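Local coordinates for protein ribonuclease H (Uncultured organism, PDB 4IBN) that probably cleaves the RNA strand of RNA-DNA hybrids endonucleolytically, leaving 5'-phosphomonoester ends, with magnesium as cofactor, at residues A[13-25]-A[34-46]. Residues are numbered along the deposited sequence; the frame is centred on the assembly and turned at random.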
loop_
_atom_site.group_PDB
_atom_site.type_symbol
_atom_site.label_atom_id
_atom_site.label_comp_id
_atom_site.label_asym_id
_atom_site.label_seq_id
_atom_site.Cartn_x
_atom_site.Cartn_y
_atom_site.Cartn_z
ATOM N N PRO A 13 20.659 -3.045 11.708
ATOM C CA PRO A 13 19.585 -3.999 11.511
ATOM C C PRO A 13 18.231 -3.322 11.500
ATOM O O PRO A 13 18.004 -2.466 12.254
ATOM C CB PRO A 13 19.726 -4.906 12.728
ATOM C CG PRO A 13 21.113 -4.822 13.095
ATOM C CD PRO A 13 21.486 -3.423 12.859
ATOM N N THR A 14 17.368 -3.767 10.611
ATOM C CA THR A 14 16.021 -3.259 10.504
ATOM C C THR A 14 15.097 -4.421 10.345
ATOM O O THR A 14 15.494 -5.452 9.966
ATOM C CB THR A 14 15.888 -2.400 9.255
ATOM O OG1 THR A 14 16.269 -3.173 8.142
ATOM C CG2 THR A 14 16.791 -1.183 9.349
ATOM N N PRO A 15 13.831 -4.238 10.626
ATOM C CA PRO A 15 12.854 -5.282 10.383
ATOM C C PRO A 15 12.526 -5.448 8.911
ATOM O O PRO A 15 12.706 -4.562 8.188
ATOM C CB PRO A 15 11.609 -4.797 11.155
ATOM C CG PRO A 15 12.030 -3.696 11.945
ATOM C CD PRO A 15 13.211 -3.090 11.263
ATOM N N LEU A 16 12.031 -6.606 8.531
ATOM C CA LEU A 16 11.518 -6.865 7.199
ATOM C C LEU A 16 10.048 -7.244 7.289
ATOM O O LEU A 16 9.704 -8.100 8.021
ATOM C CB LEU A 16 12.246 -8.021 6.571
ATOM C CG LEU A 16 11.737 -8.564 5.233
ATOM C CD1 LEU A 16 11.896 -7.576 4.145
ATOM C CD2 LEU A 16 12.508 -9.815 4.845
ATOM N N VAL A 17 9.211 -6.572 6.519
ATOM C CA VAL A 17 7.813 -6.914 6.422
ATOM C C VAL A 17 7.358 -7.023 4.989
ATOM O O VAL A 17 7.972 -6.490 4.133
ATOM C CB VAL A 17 6.918 -5.889 7.103
ATOM C CG1 VAL A 17 7.107 -5.871 8.598
ATOM C CG2 VAL A 17 7.107 -4.539 6.567
ATOM N N ALA A 18 6.262 -7.741 4.785
ATOM C CA ALA A 18 5.644 -7.802 3.493
ATOM C C ALA A 18 4.282 -7.195 3.605
ATOM O O ALA A 18 3.539 -7.569 4.422
ATOM C CB ALA A 18 5.549 -9.224 2.998
ATOM N N VAL A 19 4.014 -6.238 2.729
ATOM C CA VAL A 19 2.815 -5.458 2.755
ATOM C C VAL A 19 2.012 -5.701 1.486
ATOM O O VAL A 19 2.574 -5.804 0.472
ATOM C CB VAL A 19 3.192 -3.994 2.824
ATOM C CG1 VAL A 19 2.017 -3.143 2.590
ATOM C CG2 VAL A 19 3.826 -3.709 4.155
ATOM N N TYR A 20 0.707 -5.874 1.640
ATOM C CA TYR A 20 -0.171 -6.138 0.532
ATOM C C TYR A 20 -1.282 -5.125 0.590
ATOM O O TYR A 20 -1.997 -5.111 1.511
ATOM C CB TYR A 20 -0.764 -7.563 0.603
ATOM C CG TYR A 20 0.291 -8.629 0.574
ATOM C CD1 TYR A 20 0.715 -9.140 -0.592
ATOM C CD2 TYR A 20 0.870 -9.084 1.732
ATOM C CE1 TYR A 20 1.685 -10.066 -0.626
ATOM C CE2 TYR A 20 1.820 -10.009 1.700
ATOM C CZ TYR A 20 2.242 -10.496 0.506
ATOM O OH TYR A 20 3.212 -11.433 0.395
ATOM N N ALA A 21 -1.400 -4.324 -0.452
ATOM C CA ALA A 21 -2.298 -3.190 -0.450
ATOM C C ALA A 21 -3.271 -3.230 -1.612
ATOM O O ALA A 21 -2.966 -3.780 -2.603
ATOM C CB ALA A 21 -1.507 -1.943 -0.494
ATOM N N ASP A 22 -4.461 -2.676 -1.407
ATOM C CA ASP A 22 -5.458 -2.539 -2.457
ATOM C C ASP A 22 -6.343 -1.356 -2.195
ATOM O O ASP A 22 -6.311 -0.814 -1.176
ATOM C CB ASP A 22 -6.322 -3.775 -2.660
ATOM C CG ASP A 22 -7.111 -3.715 -3.952
ATOM O OD1 ASP A 22 -6.545 -3.453 -4.953
ATOM O OD2 ASP A 22 -8.309 -3.827 -3.955
ATOM N N GLU A 23 -7.080 -0.965 -3.210
ATOM C CA GLU A 23 -8.011 0.133 -3.076
ATOM C C GLU A 23 -9.270 -0.175 -3.841
ATOM O O GLU A 23 -9.231 -0.949 -4.736
ATOM C CB GLU A 23 -7.406 1.414 -3.595
ATOM C CG GLU A 23 -7.016 1.421 -5.058
ATOM C CD GLU A 23 -5.935 0.387 -5.364
ATOM O OE1 GLU A 23 -4.928 0.406 -4.676
ATOM O OE2 GLU A 23 -6.095 -0.445 -6.252
ATOM N N SER A 24 -10.372 0.419 -3.429
ATOM C CA SER A 24 -11.557 0.269 -4.196
ATOM C C SER A 24 -12.524 1.423 -3.983
ATOM O O SER A 24 -12.628 1.947 -2.915
ATOM C CB SER A 24 -12.241 -1.004 -3.804
ATOM O OG SER A 24 -13.290 -1.269 -4.673
ATOM N N CYS A 25 -13.262 1.744 -5.029
ATOM C CA CYS A 25 -14.395 2.629 -4.931
ATOM C C CYS A 25 -15.657 1.806 -5.132
ATOM O O CYS A 25 -15.614 0.777 -5.726
ATOM C CB CYS A 25 -14.364 3.676 -6.008
ATOM S SG CYS A 25 -13.185 4.977 -5.721
ATOM N N ASN A 34 -17.697 8.763 -5.901
ATOM C CA ASN A 34 -17.963 7.509 -5.225
ATOM C C ASN A 34 -17.170 7.333 -3.940
ATOM O O ASN A 34 -16.087 7.758 -3.853
ATOM C CB ASN A 34 -17.622 6.348 -6.132
ATOM C CG ASN A 34 -18.358 6.392 -7.435
ATOM O OD1 ASN A 34 -17.755 6.397 -8.476
ATOM N ND2 ASN A 34 -19.636 6.389 -7.376
ATOM N N PRO A 35 -17.751 6.679 -2.968
ATOM C CA PRO A 35 -17.039 6.349 -1.749
ATOM C C PRO A 35 -15.920 5.359 -2.026
ATOM O O PRO A 35 -16.046 4.595 -2.912
ATOM C CB PRO A 35 -18.119 5.723 -0.880
ATOM C CG PRO A 35 -19.165 5.358 -1.777
ATOM C CD PRO A 35 -19.121 6.181 -2.955
ATOM N N GLY A 36 -14.836 5.452 -1.289
ATOM C CA GLY A 36 -13.686 4.638 -1.557
ATOM C C GLY A 36 -12.926 4.218 -0.320
ATOM O O GLY A 36 -13.106 4.781 0.718
ATOM N N GLY A 37 -12.124 3.177 -0.475
ATOM C CA GLY A 37 -11.360 2.643 0.620
ATOM C C GLY A 37 -9.972 2.190 0.224
ATOM O O GLY A 37 -9.743 1.901 -0.878
ATOM N N ALA A 38 -9.064 2.176 1.185
ATOM C CA ALA A 38 -7.743 1.614 1.013
ATOM C C ALA A 38 -7.531 0.567 2.101
ATOM O O ALA A 38 -7.802 0.818 3.237
ATOM C CB ALA A 38 -6.682 2.679 1.124
ATOM N N GLY A 39 -7.077 -0.605 1.698
ATOM C CA GLY A 39 -6.824 -1.698 2.598
ATOM C C GLY A 39 -5.395 -2.208 2.517
ATOM O O GLY A 39 -4.886 -2.362 1.464
ATOM N N VAL A 40 -4.786 -2.419 3.681
ATOM C CA VAL A 40 -3.430 -2.906 3.761
ATOM C C VAL A 40 -3.273 -4.057 4.760
ATOM O O VAL A 40 -3.672 -3.933 5.862
ATOM C CB VAL A 40 -2.516 -1.808 4.222
ATOM C CG1 VAL A 40 -1.116 -2.248 4.245
ATOM C CG2 VAL A 40 -2.661 -0.622 3.377
ATOM N N LEU A 41 -2.663 -5.152 4.332
ATOM C CA LEU A 41 -2.258 -6.222 5.217
ATOM C C LEU A 41 -0.748 -6.180 5.372
ATOM O O LEU A 41 -0.065 -6.137 4.414
ATOM C CB LEU A 41 -2.644 -7.555 4.602
ATOM C CG LEU A 41 -2.127 -8.821 5.256
ATOM C CD1 LEU A 41 -2.670 -9.004 6.629
ATOM C CD2 LEU A 41 -2.377 -10.031 4.427
ATOM N N VAL A 42 -0.266 -6.200 6.619
ATOM C CA VAL A 42 1.163 -6.277 6.893
ATOM C C VAL A 42 1.494 -7.637 7.492
ATOM O O VAL A 42 0.914 -7.999 8.452
ATOM C CB VAL A 42 1.597 -5.197 7.913
ATOM C CG1 VAL A 42 3.091 -5.185 8.096
ATOM C CG2 VAL A 42 1.153 -3.825 7.457
ATOM N N GLU A 43 2.418 -8.347 6.893
ATOM C CA GLU A 43 2.884 -9.606 7.389
ATOM C C GLU A 43 4.240 -9.466 8.019
ATOM O O GLU A 43 5.049 -8.798 7.491
ATOM C CB GLU A 43 2.985 -10.648 6.273
ATOM C CG GLU A 43 1.652 -10.988 5.678
ATOM C CD GLU A 43 1.634 -12.288 4.902
ATOM O OE1 GLU A 43 2.706 -12.783 4.585
ATOM O OE2 GLU A 43 0.553 -12.776 4.623
ATOM N N TYR A 44 4.461 -10.144 9.142
ATOM C CA TYR A 44 5.754 -10.118 9.818
ATOM C C TYR A 44 6.121 -11.487 10.393
ATOM O O TYR A 44 5.351 -12.081 11.149
ATOM C CB TYR A 44 5.757 -9.065 10.928
ATOM C CG TYR A 44 7.005 -9.077 11.780
ATOM C CD1 TYR A 44 8.177 -8.478 11.338
ATOM C CD2 TYR A 44 7.013 -9.688 13.027
ATOM C CE1 TYR A 44 9.321 -8.487 12.114
ATOM C CE2 TYR A 44 8.152 -9.702 13.810
ATOM C CZ TYR A 44 9.303 -9.100 13.348
ATOM O OH TYR A 44 10.439 -9.111 14.124
ATOM N N ALA A 45 7.302 -11.979 10.030
ATOM C CA ALA A 45 7.781 -13.224 10.505
ATOM C C ALA A 45 8.943 -12.978 11.417
ATOM O O ALA A 45 9.863 -12.346 11.038
ATOM C CB ALA A 45 8.209 -14.075 9.394
ATOM N N ARG A 46 8.881 -13.534 12.610
ATOM C CA ARG A 46 9.901 -13.311 13.618
ATOM C C ARG A 46 11.222 -13.897 13.153
ATOM O O ARG A 46 11.289 -15.010 12.754
ATOM C CB ARG A 46 9.411 -13.991 14.884
ATOM C CG ARG A 46 10.168 -13.822 16.122
ATOM C CD ARG A 46 9.196 -14.012 17.256
ATOM N NE ARG A 46 8.406 -12.823 17.351
ATOM C CZ ARG A 46 7.100 -12.763 17.245
ATOM N NH1 ARG A 46 6.389 -13.853 17.061
ATOM N NH2 ARG A 46 6.521 -11.594 17.301
HETATM O O HOH W 1 4.058 -13.018 2.216
#
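Ala18 and Glu43 exchange two backbone hydrogen bonds, and Tyr20 with Leu41, Asp22 with Gly39 and Ser24 with Gly37 do the same, joining strands 16-25 and 34-45 as an antiparallel pair. The straightest of the eight runs from Glu43 N to Ala18 O at 2.8 Å (172° at the hydrogen). On the face shared by Ala18 and Tyr20, Glu43 CG lies anti to its carbonyl carbon (chi1 -64°) and the extended chain carries the carboxylate beside Tyr20, CD 3.9 Å from CE2, its plane turned 66° from the ring. One water, in the ring plane and 2.6 Å from Tyr20 OH, also bonds to Glu43 OE1 at 2.7 Å; OE2 turns to Arg55 in a salt bridge and accepts from Gln154. Were Glu43 an alanine, Arg55 would probably lose this salt bridge, and the water its anchor beside the tyrosine hydroxyl.

Valines pack on the other face: Val19 CG1 meets Val40 CG1 at 3.7 Å, and Val17 CB reaches Val42 CG1 at 4.0 Å. Farther out, Val17 CG1 approaches the edge of the Tyr44 ring, 3.9 Å from CD1. Strands 90-95 and 53-62 flank the pair, putting this hairpin at the centre of the RNase H fold's mixed sheet. Asp22, with its carboxylate close to that of Asp96, sits on the first strand where this family carries its first metal-binding aspartate, consistent with a place in the DEDN active site.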